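Long-range contact in YfdX protein (Salmonella enterica I, PDB 6A02), which is of uncertain biochemical activity but is implicated in the bacterium's response to antibiotic stress and in its virulence: residues Lys16-Ile28 and Ala50-Tyr64. Sequence-based numbering, arbitrary orientation. Where two conformers were deposited one is given.
Sequences KISGQAWQAMRDI and AEKLLNDDSTDWNLY
Gln20 reaches from the first turn of its helix into the loop Asp56-Thr59, and its atoms can be followed outward. CB and CG both lie against CD2 of Leu53; with CG anti to the carbonyl carbon (chi1 -72°) and the chain extended beyond it, the amide is carried past the leucine to the loop. There Gln20 OE1 accepts from Thr59 OG1 at 2.6 Å, in the carbonyl plane and on a lone pair. Gln20 NE2 donates to Asp56 OD2 at 2.8 Å; Asp56 OD2 lies almost in the amide plane and receives the bond on its anti lone pair, the carboxylate turned 66° from the amide. With both its oxygen and its nitrogen bonded, the amide is fixed in rotation. The other carboxylate oxygen, Asp56 OD1, accepts from Ser58 N, which closes an Asx turn within the type I turn Asp56-Thr59, and from Ser58 OG on the same face.

Helices 19-36 and 40-54 form an antiparallel helical hairpin, in which the axes of 19-28 and 50-54 approach to 8.5 Å at 161°. Alanine permits this closeness: Ala24 and Ala50 have CA atoms only 4.2 Å apart. Leu53 enters as a knob among Gln20, Gln23, Ala24 and Asp27, its CD1 touching Asp27 OD2, while Leu54 CG meets Ala24 CB at 3.6 Å.

Beyond the hairpin, Trp61 is sandwiched between Thr59 CG2, over its centre, and Leu54 O, offset toward the rim of the opposite face; Arg140 bonds to that oxygen and makes a cation-pi contact with the ring. Ser18 works in two directions: OG caps the helix by accepting from Ala21 N, whereas Ser18 CB stands over the face of the Tyr64 ring, 3.7 Å from its centroid, a CH-pi contact. At the outer end, the Lys16 chain runs beside Leu63, its CD 3.8 Å from Leu63 CD1, and a water bridges Lys16 N to Leu63 O.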
# COMPACT_ATOMS: atom_id res chain seq x y z
N LYS A 16 23.95 0.70 -7.21
CA LYS A 16 23.70 -0.71 -6.94
C LYS A 16 22.57 -0.90 -5.94
O LYS A 16 22.40 -0.12 -4.99
CB LYS A 16 24.99 -1.39 -6.46
CG LYS A 16 25.96 -1.67 -7.61
CD LYS A 16 27.31 -2.15 -7.11
CE LYS A 16 28.26 -2.44 -8.28
NZ LYS A 16 29.68 -2.08 -7.99
N ILE A 17 21.80 -1.97 -6.16
CA ILE A 17 20.67 -2.36 -5.33
C ILE A 17 21.01 -3.71 -4.70
O ILE A 17 21.52 -4.60 -5.38
CB ILE A 17 19.40 -2.49 -6.20
CG1 ILE A 17 19.04 -1.16 -6.88
CG2 ILE A 17 18.25 -3.02 -5.37
CD1 ILE A 17 18.03 -1.32 -8.02
N SER A 18 20.72 -3.87 -3.40
CA SER A 18 21.12 -5.07 -2.68
C SER A 18 20.07 -6.17 -2.82
O SER A 18 19.02 -6.13 -2.17
CB SER A 18 21.39 -4.79 -1.20
OG SER A 18 21.63 -6.02 -0.52
N GLY A 19 20.37 -7.18 -3.64
CA GLY A 19 19.49 -8.33 -3.71
C GLY A 19 19.50 -9.16 -2.44
O GLY A 19 18.49 -9.79 -2.11
N GLN A 20 20.63 -9.17 -1.72
CA GLN A 20 20.68 -9.90 -0.46
C GLN A 20 19.74 -9.27 0.56
O GLN A 20 19.03 -9.99 1.28
CB GLN A 20 22.10 -9.91 0.10
CG GLN A 20 23.07 -10.81 -0.64
CD GLN A 20 24.48 -10.65 -0.11
OE1 GLN A 20 25.02 -9.55 -0.09
NE2 GLN A 20 25.07 -11.75 0.36
N ALA A 21 19.74 -7.94 0.66
CA ALA A 21 18.87 -7.29 1.63
C ALA A 21 17.41 -7.41 1.23
O ALA A 21 16.53 -7.49 2.10
CB ALA A 21 19.26 -5.82 1.79
N TRP A 22 17.12 -7.40 -0.08
CA TRP A 22 15.75 -7.67 -0.50
C TRP A 22 15.30 -9.05 -0.02
O TRP A 22 14.21 -9.19 0.55
CB TRP A 22 15.61 -7.54 -2.02
CG TRP A 22 14.18 -7.52 -2.42
CD1 TRP A 22 13.35 -6.43 -2.49
CD2 TRP A 22 13.38 -8.65 -2.75
NE1 TRP A 22 12.09 -6.82 -2.87
CE2 TRP A 22 12.09 -8.18 -3.04
CE3 TRP A 22 13.64 -10.02 -2.86
CZ2 TRP A 22 11.05 -9.02 -3.41
CZ3 TRP A 22 12.62 -10.86 -3.23
CH2 TRP A 22 11.34 -10.35 -3.51
N GLN A 23 16.13 -10.07 -0.22
CA GLN A 23 15.76 -11.41 0.21
C GLN A 23 15.67 -11.49 1.73
O GLN A 23 14.83 -12.23 2.26
CB GLN A 23 16.77 -12.42 -0.33
CG GLN A 23 16.42 -13.88 -0.02
CD GLN A 23 15.12 -14.29 -0.67
OE1 GLN A 23 14.88 -13.99 -1.84
NE2 GLN A 23 14.24 -14.94 0.10
N ALA A 24 16.51 -10.74 2.43
CA ALA A 24 16.43 -10.71 3.89
C ALA A 24 15.08 -10.19 4.35
O ALA A 24 14.48 -10.74 5.28
CB ALA A 24 17.56 -9.85 4.46
N MET A 25 14.57 -9.14 3.69
CA MET A 25 13.27 -8.61 4.08
C MET A 25 12.16 -9.62 3.79
O MET A 25 11.21 -9.75 4.57
CB MET A 25 12.99 -7.29 3.37
CG MET A 25 13.96 -6.17 3.73
SD MET A 25 14.23 -5.98 5.51
CE MET A 25 12.58 -5.58 6.05
N ARG A 26 12.27 -10.34 2.67
CA ARG A 26 11.33 -11.41 2.38
C ARG A 26 11.38 -12.48 3.46
O ARG A 26 10.34 -12.93 3.97
CB ARG A 26 11.66 -11.96 0.99
CG ARG A 26 11.10 -13.32 0.65
CD ARG A 26 9.60 -13.36 0.68
NE ARG A 26 9.13 -14.59 0.04
CZ ARG A 26 7.88 -15.04 0.10
NH1 ARG A 26 6.97 -14.35 0.78
NH2 ARG A 26 7.54 -16.17 -0.51
N ASP A 27 12.59 -12.86 3.89
CA ASP A 27 12.74 -13.86 4.94
C ASP A 27 12.16 -13.38 6.26
O ASP A 27 11.58 -14.18 7.02
CB ASP A 27 14.22 -14.22 5.12
CG ASP A 27 14.79 -15.00 3.95
OD1 ASP A 27 14.01 -15.45 3.07
OD2 ASP A 27 16.03 -15.18 3.94
N ILE A 28 12.31 -12.09 6.57
CA ILE A 28 11.78 -11.51 7.80
C ILE A 28 10.25 -11.64 7.85
O ILE A 28 9.67 -12.02 8.88
CB ILE A 28 12.24 -10.05 7.93
CG1 ILE A 28 13.71 -9.99 8.36
CG2 ILE A 28 11.38 -9.26 8.91
CD1 ILE A 28 14.29 -8.60 8.21
N ALA A 50 18.04 -14.40 7.19
CA ALA A 50 18.04 -12.95 7.04
C ALA A 50 19.25 -12.33 7.72
O ALA A 50 19.88 -11.41 7.18
CB ALA A 50 16.74 -12.37 7.60
N GLU A 51 19.60 -12.82 8.92
CA GLU A 51 20.77 -12.31 9.62
C GLU A 51 22.04 -12.53 8.81
O GLU A 51 22.87 -11.63 8.69
CB GLU A 51 20.87 -12.96 11.00
CG GLU A 51 21.95 -12.35 11.89
CD GLU A 51 22.09 -13.06 13.22
OE1 GLU A 51 22.05 -14.31 13.24
OE2 GLU A 51 22.24 -12.36 14.25
N LYS A 52 22.19 -13.72 8.23
CA LYS A 52 23.39 -13.99 7.44
C LYS A 52 23.45 -13.10 6.20
O LYS A 52 24.52 -12.60 5.83
CB LYS A 52 23.48 -15.47 7.07
CG LYS A 52 23.88 -16.35 8.24
CD LYS A 52 24.12 -17.79 7.83
CE LYS A 52 24.87 -18.53 8.92
NZ LYS A 52 24.20 -18.37 10.24
N LEU A 53 22.30 -12.89 5.55
CA LEU A 53 22.28 -12.04 4.36
C LEU A 53 22.66 -10.60 4.69
O LEU A 53 23.44 -9.97 3.95
CB LEU A 53 20.91 -12.11 3.69
CG LEU A 53 20.52 -13.41 2.98
CD1 LEU A 53 19.02 -13.51 2.80
CD2 LEU A 53 21.21 -13.53 1.64
N LEU A 54 22.11 -10.04 5.78
CA LEU A 54 22.35 -8.64 6.10
C LEU A 54 23.73 -8.39 6.68
O LEU A 54 24.16 -7.23 6.74
CB LEU A 54 21.30 -8.15 7.11
CG LEU A 54 19.88 -8.04 6.57
CD1 LEU A 54 18.91 -7.77 7.72
CD2 LEU A 54 19.81 -6.94 5.52
N ASN A 55 24.44 -9.43 7.12
CA ASN A 55 25.71 -9.27 7.82
C ASN A 55 26.85 -9.94 7.07
O ASN A 55 27.92 -10.16 7.64
CB ASN A 55 25.61 -9.80 9.25
CG ASN A 55 24.73 -8.93 10.12
OD1 ASN A 55 25.15 -7.87 10.58
ND2 ASN A 55 23.50 -9.38 10.35
N ASP A 56 26.63 -10.26 5.80
CA ASP A 56 27.65 -10.89 4.96
C ASP A 56 28.91 -10.03 4.90
O ASP A 56 28.89 -8.93 4.34
CB ASP A 56 27.07 -11.10 3.56
CG ASP A 56 27.96 -11.94 2.67
OD1 ASP A 56 29.14 -12.15 3.02
OD2 ASP A 56 27.47 -12.40 1.62
N ASP A 57 30.01 -10.53 5.47
CA ASP A 57 31.24 -9.74 5.50
C ASP A 57 31.90 -9.62 4.13
O ASP A 57 32.75 -8.75 3.95
CB ASP A 57 32.23 -10.30 6.53
CG ASP A 57 31.68 -10.31 7.94
OD1 ASP A 57 31.57 -11.40 8.53
OD2 ASP A 57 31.36 -9.21 8.46
N SER A 58 31.53 -10.47 3.18
CA SER A 58 32.06 -10.37 1.83
C SER A 58 31.31 -9.35 0.98
O SER A 58 31.77 -9.02 -0.12
CB SER A 58 32.08 -11.74 1.14
OG SER A 58 30.79 -12.15 0.72
N THR A 59 30.20 -8.83 1.48
CA THR A 59 29.45 -7.79 0.79
C THR A 59 29.98 -6.42 1.18
O THR A 59 30.22 -6.14 2.36
CB THR A 59 27.97 -7.91 1.15
OG1 THR A 59 27.48 -9.17 0.67
CG2 THR A 59 27.16 -6.77 0.50
N ASP A 60 30.16 -5.56 0.19
CA ASP A 60 30.55 -4.17 0.41
C ASP A 60 29.27 -3.36 0.52
O ASP A 60 28.70 -2.91 -0.48
CB ASP A 60 31.43 -3.70 -0.74
CG ASP A 60 31.84 -2.25 -0.61
OD1 ASP A 60 31.50 -1.60 0.41
OD2 ASP A 60 32.50 -1.75 -1.53
N TRP A 61 28.83 -3.15 1.76
CA TRP A 61 27.54 -2.50 1.98
C TRP A 61 27.54 -1.03 1.56
O TRP A 61 26.46 -0.48 1.29
CB TRP A 61 27.11 -2.70 3.44
CG TRP A 61 26.83 -4.14 3.70
CD1 TRP A 61 27.64 -5.05 4.32
CD2 TRP A 61 25.67 -4.87 3.28
NE1 TRP A 61 27.05 -6.29 4.33
CE2 TRP A 61 25.84 -6.20 3.70
CE3 TRP A 61 24.50 -4.51 2.60
CZ2 TRP A 61 24.88 -7.19 3.46
CZ3 TRP A 61 23.54 -5.49 2.36
CH2 TRP A 61 23.74 -6.81 2.79
N ASN A 62 28.71 -0.39 1.46
CA ASN A 62 28.76 0.98 0.97
C ASN A 62 28.15 1.13 -0.41
O ASN A 62 27.63 2.20 -0.75
CB ASN A 62 30.22 1.47 0.90
CG ASN A 62 30.93 1.43 2.23
OD1 ASN A 62 30.65 2.23 3.12
ND2 ASN A 62 31.88 0.51 2.37
N LEU A 63 28.20 0.07 -1.22
CA LEU A 63 27.72 0.15 -2.60
C LEU A 63 26.23 0.46 -2.69
O LEU A 63 25.78 0.98 -3.72
CB LEU A 63 27.99 -1.16 -3.33
CG LEU A 63 29.46 -1.57 -3.46
CD1 LEU A 63 29.58 -2.89 -4.18
CD2 LEU A 63 30.22 -0.48 -4.19
N TYR A 64 25.46 0.16 -1.64
CA TYR A 64 24.01 0.24 -1.70
C TYR A 64 23.45 1.45 -0.96
O TYR A 64 22.23 1.65 -0.96
CB TYR A 64 23.39 -1.04 -1.14
CG TYR A 64 24.06 -2.28 -1.66
CD1 TYR A 64 23.86 -2.70 -2.97
CD2 TYR A 64 24.91 -3.02 -0.85
CE1 TYR A 64 24.49 -3.85 -3.45
CE2 TYR A 64 25.54 -4.16 -1.32
CZ TYR A 64 25.33 -4.56 -2.62
OH TYR A 64 25.96 -5.70 -3.09
O HOH W 1 26.42 1.84 -6.29